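Long-range contacts in bifunctional autolysin (Staphylococcus aureus subsp. aureus Mu50, PDB 6FXO), which probably cleaves the glycan strands of cell-wall peptidoglycan as a family 73 N-acetylglucosaminidase of a bifunctional autolysin that is also classed as an amidase: residues A[3-8]-A[238-243]; A[64-69]-A[195-200]; A[142-147]-A[170-175]; A[68-73]-A[104-109]. All coordinates share one frame; numbering follows the deposited sequence.

Interaction 1 of 4, residues A[3-8]-A[238-243]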
# COMPACT_ATOMS: atom_id res chain seq x y z
N GLU A 3 7.49 1.22 19.51
CA GLU A 3 7.87 1.06 18.12
C GLU A 3 9.17 0.23 18.11
O GLU A 3 10.06 0.40 18.93
CB GLU A 3 8.30 2.41 17.51
CG GLU A 3 7.33 3.58 17.51
CD GLU A 3 7.45 4.42 16.24
OE1 GLU A 3 6.57 4.33 15.37
OE2 GLU A 3 8.46 5.16 16.10
N LEU A 4 9.25 -0.65 17.16
CA LEU A 4 10.36 -1.55 16.90
C LEU A 4 10.84 -1.20 15.46
O LEU A 4 10.15 -1.52 14.49
CB LEU A 4 9.97 -3.05 16.97
CG LEU A 4 11.05 -4.03 16.59
CD1 LEU A 4 12.23 -3.88 17.54
CD2 LEU A 4 10.51 -5.44 16.66
N ILE A 5 12.00 -0.52 15.34
CA ILE A 5 12.59 -0.13 14.05
C ILE A 5 13.92 -0.79 13.69
O ILE A 5 14.92 -0.76 14.41
CB ILE A 5 12.81 1.40 14.01
CG1 ILE A 5 11.50 2.08 14.53
CG2 ILE A 5 13.32 1.90 12.54
CD1 ILE A 5 11.52 3.63 14.27
N LYS A 6 13.93 -1.36 12.54
CA LYS A 6 15.09 -2.00 12.07
C LYS A 6 15.81 -1.02 11.07
O LYS A 6 15.15 -0.35 10.28
CB LYS A 6 14.67 -3.26 11.31
CG LYS A 6 15.84 -4.14 10.96
CD LYS A 6 15.63 -4.69 9.60
CE LYS A 6 16.80 -5.49 9.12
NZ LYS A 6 16.50 -6.00 7.78
N TYR A 7 17.12 -0.94 11.14
CA TYR A 7 17.92 -0.06 10.25
C TYR A 7 18.94 -0.88 9.40
O TYR A 7 19.86 -1.46 9.96
CB TYR A 7 18.69 1.01 11.03
CG TYR A 7 17.84 1.97 11.82
CD1 TYR A 7 17.46 3.20 11.29
CD2 TYR A 7 17.44 1.67 13.12
CE1 TYR A 7 16.69 4.10 12.02
CE2 TYR A 7 16.68 2.57 13.86
CZ TYR A 7 16.31 3.78 13.31
OH TYR A 7 15.52 4.62 14.04
N ASN A 8 18.75 -0.92 8.05
CA ASN A 8 19.64 -1.65 7.15
C ASN A 8 20.68 -0.70 6.56
O ASN A 8 20.36 0.12 5.71
CB ASN A 8 18.81 -2.37 6.05
CG ASN A 8 19.30 -2.22 4.62
OD1 ASN A 8 20.31 -2.83 4.25
ND2 ASN A 8 18.60 -1.50 3.72
N PHE A 238 8.93 -0.96 11.76
CA PHE A 238 9.47 -0.14 10.67
C PHE A 238 10.78 -0.64 10.16
O PHE A 238 11.47 -1.39 10.84
CB PHE A 238 9.51 1.33 11.16
CG PHE A 238 8.19 1.97 11.50
CD1 PHE A 238 7.56 1.73 12.75
CD2 PHE A 238 7.59 2.89 10.65
CE1 PHE A 238 6.39 2.40 13.11
CE2 PHE A 238 6.41 3.57 11.02
CZ PHE A 238 5.81 3.31 12.24
N ASP A 239 11.17 -0.19 8.93
CA ASP A 239 12.43 -0.64 8.30
C ASP A 239 12.97 0.48 7.45
O ASP A 239 12.42 0.74 6.40
CB ASP A 239 12.08 -1.81 7.36
CG ASP A 239 13.19 -2.71 6.83
OD1 ASP A 239 14.31 -2.19 6.59
OD2 ASP A 239 12.91 -3.89 6.53
N ILE A 240 14.04 1.12 7.91
CA ILE A 240 14.71 2.22 7.30
C ILE A 240 16.10 1.95 6.68
O ILE A 240 17.05 1.56 7.35
CB ILE A 240 14.77 3.34 8.39
CG1 ILE A 240 13.36 3.59 9.01
CG2 ILE A 240 15.34 4.63 7.84
CD1 ILE A 240 13.37 4.53 10.24
N PRO A 241 16.19 2.07 5.36
CA PRO A 241 17.48 1.86 4.68
C PRO A 241 18.48 2.92 5.13
O PRO A 241 18.05 4.05 5.34
CB PRO A 241 17.15 2.07 3.20
CG PRO A 241 15.67 1.81 3.09
CD PRO A 241 15.10 2.33 4.39
N GLN A 242 19.79 2.63 5.27
CA GLN A 242 20.64 3.73 5.70
C GLN A 242 21.77 3.90 4.71
O GLN A 242 22.31 2.91 4.21
CB GLN A 242 21.23 3.50 7.10
CG GLN A 242 20.24 3.58 8.26
CD GLN A 242 20.92 4.08 9.52
OE1 GLN A 242 21.70 3.38 10.16
NE2 GLN A 242 20.57 5.29 9.95
N TYR A 243 22.12 5.16 4.41
CA TYR A 243 23.21 5.41 3.46
C TYR A 243 24.27 6.21 4.21
O TYR A 243 23.90 7.10 4.98
CB TYR A 243 22.70 6.24 2.25
CG TYR A 243 21.46 5.75 1.53
CD1 TYR A 243 21.52 4.71 0.62
CD2 TYR A 243 20.22 6.35 1.74
CE1 TYR A 243 20.40 4.27 -0.06
CE2 TYR A 243 19.08 5.93 1.06
CZ TYR A 243 19.18 4.90 0.16
OH TYR A 243 18.05 4.56 -0.52
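Ile240 sets its CD1 methyl against two side chains of the partner strand: it lies 3.5 Å from CG2 of Ile5 and 3.8 Å from CE1 of Tyr7. Ile240 and Tyr7 run side by side in the same direction, whereas Ile5 slants across Ile240. Chi1 of Ile5 (-47°) puts CG1 beside the backbone N and leaves CG2 anti to it; CG2 also sits over one face of the Tyr7 ring, offset toward its rim. Phe238 continues this apolar face; its CB is 4.0 Å from CG1 of Ile5, and its ring makes an edge-to-face contact with Tyr62. At the outer end OE1 of Glu3 comes close to CE1 of the Phe238 ring. The other face carries Lys6, Asp239, Asn8 and Pro241. Lys6 and Asp239 lie alongside each other, but NZ of Lys6 stays 4.3 Å from OD2 of Asp239, too far for a salt bridge; that oxygen is instead held by Lys197 and Arg66. The two strands run parallel, their axes 23° apart. Phe238 N donates to Leu4 O, Lys6 N to Phe238 O (3.0 Å and nearly straight at 178°), Ile240 N to Lys6 O, Asn8 N to Ile240 O and Gln242 N to Asn8 O. The last joins two poorly ordered residues, and its detail is less certain. Phe238, Lys6, Ile240 and Asn8 each use both N and O, bridging two residues of the other strand, as in a parallel two-stranded beta sheet, which here pairs strands near the two ends of a chain whose other regular structure is helical.

Interaction 2 of 4, residues A[64-69]-A[195-200]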
# COMPACT_ATOMS: atom_id res chain seq x y z
N PHE A 64 8.28 3.49 5.54
CA PHE A 64 9.15 2.45 6.13
C PHE A 64 8.34 1.44 6.99
O PHE A 64 8.93 0.53 7.56
CB PHE A 64 10.31 3.01 6.89
CG PHE A 64 11.04 4.14 6.21
CD1 PHE A 64 11.75 3.93 4.99
CD2 PHE A 64 11.00 5.41 6.74
CE1 PHE A 64 12.34 4.97 4.38
CE2 PHE A 64 11.63 6.46 6.09
CZ PHE A 64 12.30 6.24 4.92
N LEU A 65 7.02 1.65 7.12
CA LEU A 65 6.24 0.71 7.91
C LEU A 65 6.24 -0.68 7.15
O LEU A 65 6.03 -0.70 5.95
CB LEU A 65 4.75 1.18 8.07
CG LEU A 65 3.75 0.25 8.75
CD1 LEU A 65 3.87 0.36 10.35
CD2 LEU A 65 2.29 0.44 8.22
N ARG A 66 6.42 -1.81 7.84
CA ARG A 66 6.38 -3.08 7.15
C ARG A 66 4.95 -3.60 6.94
O ARG A 66 4.21 -3.87 7.86
CB ARG A 66 7.23 -4.16 7.89
CG ARG A 66 8.75 -3.94 7.93
CD ARG A 66 9.57 -4.45 6.70
NE ARG A 66 9.53 -5.91 6.63
CZ ARG A 66 10.50 -6.74 6.99
NH1 ARG A 66 11.65 -6.27 7.46
NH2 ARG A 66 10.32 -8.05 6.93
N LEU A 67 4.57 -3.66 5.67
CA LEU A 67 3.32 -4.08 5.10
C LEU A 67 3.10 -5.59 5.14
O LEU A 67 1.99 -6.07 4.93
CB LEU A 67 3.33 -3.52 3.63
CG LEU A 67 3.48 -1.94 3.51
CD1 LEU A 67 3.41 -1.46 2.10
CD2 LEU A 67 2.23 -1.27 4.27
N ASP A 68 4.18 -6.35 5.33
CA ASP A 68 4.12 -7.80 5.39
C ASP A 68 3.86 -8.20 6.85
O ASP A 68 3.73 -9.37 7.17
CB ASP A 68 5.42 -8.41 4.83
CG ASP A 68 6.68 -7.92 5.52
OD1 ASP A 68 6.79 -6.70 5.74
OD2 ASP A 68 7.59 -8.74 5.75
N GLN A 69 3.76 -7.20 7.74
CA GLN A 69 3.52 -7.55 9.13
C GLN A 69 2.25 -7.12 9.76
O GLN A 69 2.05 -5.95 10.04
CB GLN A 69 4.68 -7.12 10.05
CG GLN A 69 5.05 -8.28 11.01
CD GLN A 69 6.51 -8.36 11.39
OE1 GLN A 69 7.38 -8.56 10.54
NE2 GLN A 69 6.83 -8.34 12.70
N LEU A 195 6.71 0.96 1.56
CA LEU A 195 6.53 1.80 0.37
C LEU A 195 7.91 2.34 -0.21
O LEU A 195 7.97 2.64 -1.36
CB LEU A 195 5.56 3.00 0.59
CG LEU A 195 4.19 2.71 1.30
CD1 LEU A 195 3.62 3.92 1.91
CD2 LEU A 195 3.19 2.04 0.39
N TYR A 196 8.94 2.44 0.58
CA TYR A 196 10.17 2.93 0.09
C TYR A 196 10.82 1.81 -0.82
O TYR A 196 11.29 2.12 -1.91
CB TYR A 196 11.12 3.25 1.25
CG TYR A 196 12.36 4.02 0.86
CD1 TYR A 196 13.51 3.36 0.42
CD2 TYR A 196 12.39 5.40 0.94
CE1 TYR A 196 14.66 4.07 0.06
CE2 TYR A 196 13.53 6.12 0.59
CZ TYR A 196 14.65 5.45 0.15
OH TYR A 196 15.76 6.18 -0.17
N LYS A 197 10.81 0.55 -0.37
CA LYS A 197 11.38 -0.51 -1.15
C LYS A 197 10.59 -0.64 -2.44
O LYS A 197 11.18 -0.95 -3.48
CB LYS A 197 11.41 -1.85 -0.38
CG LYS A 197 12.49 -1.92 0.76
CD LYS A 197 12.15 -3.09 1.75
CE LYS A 197 13.19 -3.57 2.78
NZ LYS A 197 12.66 -4.56 3.82
N MET A 198 9.27 -0.37 -2.37
CA MET A 198 8.48 -0.48 -3.62
C MET A 198 8.83 0.58 -4.65
O MET A 198 8.70 0.30 -5.84
CB MET A 198 6.96 -0.50 -3.40
CG MET A 198 6.51 -1.47 -2.39
SD MET A 198 4.76 -1.31 -2.08
CE MET A 198 4.52 -2.62 -0.96
N ARG A 199 9.28 1.73 -4.18
CA ARG A 199 9.65 2.82 -5.03
C ARG A 199 11.08 2.82 -5.53
O ARG A 199 11.27 2.90 -6.74
CB ARG A 199 9.37 4.22 -4.39
CG ARG A 199 9.77 5.46 -5.30
CD ARG A 199 9.02 5.47 -6.68
NE ARG A 199 9.47 6.54 -7.55
CZ ARG A 199 10.65 6.62 -8.13
NH1 ARG A 199 11.56 5.66 -7.94
NH2 ARG A 199 10.95 7.67 -8.88
N TRP A 200 12.05 2.77 -4.58
CA TRP A 200 13.48 2.76 -4.82
C TRP A 200 14.19 1.39 -4.85
O TRP A 200 15.31 1.30 -5.36
CB TRP A 200 14.09 3.68 -3.76
CG TRP A 200 13.25 4.92 -3.59
CD1 TRP A 200 12.37 5.18 -2.59
CD2 TRP A 200 13.17 6.02 -4.49
NE1 TRP A 200 11.74 6.39 -2.82
CE2 TRP A 200 12.22 6.93 -3.97
CE3 TRP A 200 13.81 6.33 -5.69
CZ2 TRP A 200 11.89 8.12 -4.62
CZ3 TRP A 200 13.48 7.52 -6.33
CH2 TRP A 200 12.54 8.40 -5.79
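Tyr196 carries CG anti to its backbone N (chi1 -169°) and Phe64 carries CG anti to its carbonyl carbon (chi1 -44°), and from there the two rings extend side by side in the same direction. The contact seats an irregular segment, 64-69, against the short helix 195-200, which belongs to the lysozyme-clan N-acetylglucosaminidase region. CE1 of Phe64 leans onto the CG-CD2 side of the Tyr196 ring, 3.5 Å from CD2; the centroids are 5.4 Å apart and the planes meet at 39°, an oblique pairing. Both rings are buried, packing also on Thr51 and Leu54 of helix 51-56, and the Tyr196 hydroxyl bonds to Met49 O. Further along, two cations come together: NH1 of Arg66 stands 4.1 Å from NZ of Lys197. Their repulsion is probably offset by Asp239, whose OD2 forms salt bridges with both, and Lys197 NZ is also bonded to Asn193. Arg66 turns its other side to Asp68 of its own segment, gripping it side-on in the guanidinium plane, with NE on OD1 at 3.0 Å and NH2 on OD2, each through a syn lone pair. The pair keeps both groups coplanar and fixes the guanidinium's rotation. Leu67 closes the contact with a single methyl: its CD1 lies 3.9 Å from CD2 of Leu195, whose side chain it crosses at about a right angle, and 3.5 Å from CE of the extended Met198.

Interaction 3 of 4, residues A[142-147]-A[170-175]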
# COMPACT_ATOMS: atom_id res chain seq x y z
N LYS A 142 -26.88 -11.29 -5.33
CA LYS A 142 -25.58 -10.75 -5.70
C LYS A 142 -24.31 -11.35 -5.12
O LYS A 142 -24.22 -11.65 -3.93
CB LYS A 142 -25.59 -9.27 -5.26
CG LYS A 142 -26.52 -8.95 -4.05
CD LYS A 142 -25.83 -8.97 -2.64
CE LYS A 142 -26.70 -8.46 -1.48
NZ LYS A 142 -26.05 -8.55 -0.11
N TYR A 143 -23.31 -11.44 -6.00
CA TYR A 143 -21.97 -11.96 -5.73
C TYR A 143 -21.13 -10.63 -5.57
O TYR A 143 -21.54 -9.63 -6.12
CB TYR A 143 -21.59 -12.94 -6.87
CG TYR A 143 -22.47 -14.18 -6.94
CD1 TYR A 143 -23.75 -14.14 -7.50
CD2 TYR A 143 -22.04 -15.40 -6.43
CE1 TYR A 143 -24.56 -15.27 -7.56
CE2 TYR A 143 -22.84 -16.54 -6.48
CZ TYR A 143 -24.10 -16.47 -7.04
OH TYR A 143 -24.91 -17.59 -7.08
N HIS A 144 -19.99 -10.63 -4.82
CA HIS A 144 -19.12 -9.44 -4.58
C HIS A 144 -17.61 -9.40 -4.93
O HIS A 144 -17.00 -10.43 -5.13
CB HIS A 144 -19.25 -9.13 -3.07
CG HIS A 144 -20.64 -8.92 -2.61
ND1 HIS A 144 -21.16 -7.65 -2.41
CD2 HIS A 144 -21.62 -9.80 -2.31
CE1 HIS A 144 -22.42 -7.78 -2.02
NE2 HIS A 144 -22.73 -9.05 -1.94
N ASN A 145 -17.02 -8.17 -4.94
CA ASN A 145 -15.61 -8.01 -5.26
C ASN A 145 -15.05 -6.80 -4.62
O ASN A 145 -15.21 -5.70 -5.16
CB ASN A 145 -15.44 -7.79 -6.71
CG ASN A 145 -14.26 -8.48 -7.23
OD1 ASN A 145 -13.12 -8.30 -6.74
ND2 ASN A 145 -14.42 -9.22 -8.25
N VAL A 146 -14.41 -6.95 -3.48
CA VAL A 146 -13.88 -5.71 -2.92
C VAL A 146 -12.45 -5.37 -3.37
O VAL A 146 -11.90 -4.35 -2.94
CB VAL A 146 -14.05 -5.73 -1.40
CG1 VAL A 146 -15.51 -5.95 -1.03
CG2 VAL A 146 -13.18 -6.81 -0.77
N PHE A 147 -11.84 -6.19 -4.21
CA PHE A 147 -10.47 -5.92 -4.65
C PHE A 147 -10.15 -5.67 -6.15
O PHE A 147 -8.98 -5.64 -6.51
CB PHE A 147 -9.51 -6.99 -4.10
CG PHE A 147 -9.10 -6.75 -2.66
CD1 PHE A 147 -9.65 -7.51 -1.65
CD2 PHE A 147 -8.19 -5.76 -2.33
CE1 PHE A 147 -9.29 -7.28 -0.32
CE2 PHE A 147 -7.84 -5.54 -1.02
CZ PHE A 147 -8.39 -6.30 -0.01
N ASP A 170 -20.49 -14.65 -2.47
CA ASP A 170 -21.91 -14.32 -2.34
C ASP A 170 -22.20 -13.36 -1.20
O ASP A 170 -23.31 -12.83 -1.10
CB ASP A 170 -22.76 -15.61 -2.21
CG ASP A 170 -22.38 -16.52 -1.05
OD1 ASP A 170 -21.59 -17.46 -1.27
OD2 ASP A 170 -22.89 -16.31 0.06
N THR A 171 -21.20 -13.12 -0.34
CA THR A 171 -21.37 -12.22 0.79
C THR A 171 -20.12 -11.37 0.95
O THR A 171 -19.05 -11.76 0.49
CB THR A 171 -21.61 -13.03 2.07
OG1 THR A 171 -22.48 -14.13 1.78
CG2 THR A 171 -22.22 -12.19 3.18
N VAL A 172 -20.25 -10.23 1.62
CA VAL A 172 -19.10 -9.35 1.81
C VAL A 172 -17.91 -9.88 2.61
O VAL A 172 -16.77 -9.59 2.25
CB VAL A 172 -19.59 -8.00 2.38
CG1 VAL A 172 -18.46 -6.97 2.37
CG2 VAL A 172 -20.79 -7.49 1.60
N SER A 173 -18.14 -10.67 3.68
CA SER A 173 -16.99 -11.16 4.43
C SER A 173 -16.17 -12.09 3.56
O SER A 173 -14.95 -12.18 3.70
CB SER A 173 -17.44 -11.89 5.69
OG SER A 173 -16.48 -12.83 6.15
N LYS A 174 -16.88 -12.76 2.67
CA LYS A 174 -16.38 -13.72 1.70
C LYS A 174 -15.59 -13.07 0.58
O LYS A 174 -14.52 -13.58 0.24
CB LYS A 174 -17.55 -14.55 1.11
CG LYS A 174 -18.13 -15.63 2.04
CD LYS A 174 -19.40 -16.30 1.47
CE LYS A 174 -19.93 -17.41 2.35
NZ LYS A 174 -21.18 -18.05 1.83
N ALA A 175 -16.10 -11.96 -0.02
CA ALA A 175 -15.31 -11.37 -1.08
C ALA A 175 -14.00 -10.92 -0.47
O ALA A 175 -12.95 -10.97 -1.10
CB ALA A 175 -16.04 -10.19 -1.69
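Asp170 comes first, its CA 4.1 Å from CA of Tyr143 and its CB beside CD2 of the Tyr143 ring. Its carbonyl oxygen lies at the edge of the His144 imidazole, near the ring plane and 3.7 Å from CD2. The carboxylate turns back on its own segment, where OD2 is gripped twice: it offers its syn lone pair to Lys174 NZ, in a salt bridge, while Thr171 OG1 donates from above the carboxylate plane at 2.8 Å. Thr171 occupies the N-cap position of helix 172-180, but its side chain makes no capping bond. Val172 then lays CG2 over one face of the His144 ring, a CH-pi contact 4.1 Å from the centroid. ND1 of the ring bonds to Ala125 O, which helps fix its rotation. Ala175, one turn on, points its CB toward the loop, meeting His144 at both CB (3.7 Å) and O (3.6 Å); CG1 of Val146 lies a little farther off. The methyl of Ala175 is what 142-147 rests on, a loop-on-helix contact at the start of helix 172-180 within the lysozyme-like N-acetylglucosaminidase domain.

Interaction 4 of 4, residues A[68-73]-A[104-109]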
# COMPACT_ATOMS: atom_id res chain seq x y z
N ASP A 68 4.18 -6.35 5.33
CA ASP A 68 4.12 -7.80 5.39
C ASP A 68 3.86 -8.20 6.85
O ASP A 68 3.73 -9.37 7.17
CB ASP A 68 5.42 -8.41 4.83
CG ASP A 68 6.68 -7.92 5.52
OD1 ASP A 68 6.79 -6.70 5.74
OD2 ASP A 68 7.59 -8.74 5.75
N GLN A 69 3.76 -7.20 7.74
CA GLN A 69 3.52 -7.55 9.13
C GLN A 69 2.25 -7.12 9.76
O GLN A 69 2.05 -5.95 10.04
CB GLN A 69 4.68 -7.12 10.05
CG GLN A 69 5.05 -8.28 11.01
CD GLN A 69 6.51 -8.36 11.39
OE1 GLN A 69 7.38 -8.56 10.54
NE2 GLN A 69 6.83 -8.34 12.70
N PRO A 70 1.36 -8.05 9.98
CA PRO A 70 0.12 -7.68 10.61
C PRO A 70 0.39 -7.18 12.02
O PRO A 70 1.35 -7.58 12.66
CB PRO A 70 -0.66 -8.99 10.66
CG PRO A 70 -0.08 -9.80 9.60
CD PRO A 70 1.37 -9.48 9.63
N GLN A 71 -0.44 -6.29 12.44
CA GLN A 71 -0.43 -5.67 13.72
C GLN A 71 -1.71 -6.20 14.25
O GLN A 71 -2.63 -6.45 13.49
CB GLN A 71 -0.55 -4.16 13.57
CG GLN A 71 0.11 -3.41 14.70
CD GLN A 71 0.03 -1.93 14.48
OE1 GLN A 71 0.70 -1.37 13.63
NE2 GLN A 71 -0.80 -1.25 15.22
N ASN A 72 -1.78 -6.39 15.50
CA ASN A 72 -3.04 -6.91 16.02
C ASN A 72 -3.98 -5.80 16.34
O ASN A 72 -4.33 -5.63 17.50
CB ASN A 72 -2.81 -7.78 17.23
CG ASN A 72 -1.84 -8.85 16.90
OD1 ASN A 72 -2.17 -9.73 16.11
ND2 ASN A 72 -0.64 -8.87 17.46
N ILE A 73 -4.40 -5.04 15.33
CA ILE A 73 -5.32 -3.96 15.69
C ILE A 73 -6.64 -4.58 16.14
O ILE A 73 -7.08 -5.57 15.56
CB ILE A 73 -5.44 -2.92 14.54
CG1 ILE A 73 -4.03 -2.60 14.00
CG2 ILE A 73 -6.08 -1.61 15.07
CD1 ILE A 73 -4.00 -1.56 12.88
N ILE A 104 0.03 -10.09 6.37
CA ILE A 104 0.05 -8.79 5.67
C ILE A 104 -0.54 -7.74 6.56
O ILE A 104 -1.58 -7.98 7.16
CB ILE A 104 -0.85 -8.93 4.39
CG1 ILE A 104 -0.22 -9.87 3.34
CG2 ILE A 104 -1.21 -7.57 3.77
CD1 ILE A 104 1.04 -9.35 2.67
N ASN A 105 0.05 -6.58 6.58
CA ASN A 105 -0.43 -5.46 7.43
C ASN A 105 -1.89 -5.18 7.06
O ASN A 105 -2.23 -5.08 5.88
CB ASN A 105 0.47 -4.19 7.25
CG ASN A 105 0.04 -3.00 8.03
OD1 ASN A 105 -0.96 -2.39 7.58
ND2 ASN A 105 0.71 -2.55 9.18
N GLU A 106 -2.73 -5.01 8.14
CA GLU A 106 -4.15 -4.75 8.01
C GLU A 106 -4.53 -3.49 7.40
O GLU A 106 -5.49 -3.48 6.65
CB GLU A 106 -4.92 -4.93 9.37
CG GLU A 106 -4.07 -4.97 10.63
CD GLU A 106 -3.73 -6.39 11.07
OE1 GLU A 106 -4.51 -6.99 11.84
OE2 GLU A 106 -2.67 -6.88 10.65
N VAL A 107 -3.82 -2.40 7.75
CA VAL A 107 -4.20 -1.14 7.13
C VAL A 107 -3.92 -1.16 5.61
O VAL A 107 -4.64 -0.54 4.87
CB VAL A 107 -3.62 0.13 7.80
CG1 VAL A 107 -3.84 0.08 9.31
CG2 VAL A 107 -2.14 0.29 7.47
N TYR A 108 -2.90 -1.91 5.18
CA TYR A 108 -2.57 -1.99 3.79
C TYR A 108 -3.65 -2.70 3.06
O TYR A 108 -3.93 -2.37 1.89
CB TYR A 108 -1.23 -2.70 3.59
CG TYR A 108 -0.77 -2.83 2.14
CD1 TYR A 108 -0.13 -1.77 1.50
CD2 TYR A 108 -0.94 -4.00 1.44
CE1 TYR A 108 0.31 -1.89 0.20
CE2 TYR A 108 -0.49 -4.14 0.13
CZ TYR A 108 0.14 -3.08 -0.49
OH TYR A 108 0.59 -3.18 -1.78
N LEU A 109 -4.26 -3.69 3.76
CA LEU A 109 -5.33 -4.42 3.10
C LEU A 109 -6.62 -3.62 3.00
O LEU A 109 -7.27 -3.67 1.96
CB LEU A 109 -5.60 -5.70 3.86
CG LEU A 109 -6.12 -6.89 3.12
CD1 LEU A 109 -5.02 -7.46 2.24
CD2 LEU A 109 -6.52 -7.97 4.16
O HOH W 1 3.19 -3.83 10.16
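Among the polar contacts, Glu106 reaches back from the helix to the backbone of Gln71. Gln71 N donates to its OE2 at 2.9 Å, although that carboxylate is tightly placed in the model and doubtful. A water accepts from Asn105 ND2 at 3.0 Å and lies close to Gln69 O, a contact too short to be sure of. ND2 also bonds to the Tyr228 hydroxyl, and since Gln71 OE1 meets the same hydroxyl, helix 216-231 ties both segments together from outside. The other branch of the Asn105 amide serves its own helix: CG stands anti to the backbone N (chi1 178°), and OD1 accepts from Tyr108 N at 3.1 Å, in the carbonyl plane, and weakly from Val107 N. This is a classic asparagine N-cap at the start of helix 106-116, so one amide caps the helix through its oxygen, while its nitrogen faces the Tyr228 hydroxyl and the water. The van der Waals contacts lie to either side of Asn105 in sequence. Pro70 sets its ring against the backbone of Ile104, CG coming 3.2 Å from Ile104 N. Past the inverse gamma turn centred on Asn72, Ile73 slides by Glu106 in the opposite direction and puts CD1 4.1 Å from Glu106 CG. The same methyl has an apolar contact with Val107 CG1 at 3.9 Å, the Ile73 and Val107 side chains crossing at about a right angle.

From the N terminus, strand 4-9 waits for almost the whole chain before strand 237-242 joins it, so interaction 1 closes a loop containing the other three. Interactions 2 and 4 start from one continuous run, 64-73, sharing Asp68 and Gln69. Interaction 4 closes early, on helix 106-116; interaction 2 closes later, on helix 195-200, with interaction 3 nested inside its loop and following interaction 4 in series. Asp239 joins interaction 1 to interaction 2 through a salt bridge to Lys197 and probably a bond to Phe64 O, and Leu67 O probably bonds to Asn105 N between interactions 2 and 4. Phe147 packs on Leu109, linking interaction 3 to 4; the centres of interactions 3 and 1 are about 37 Å apart.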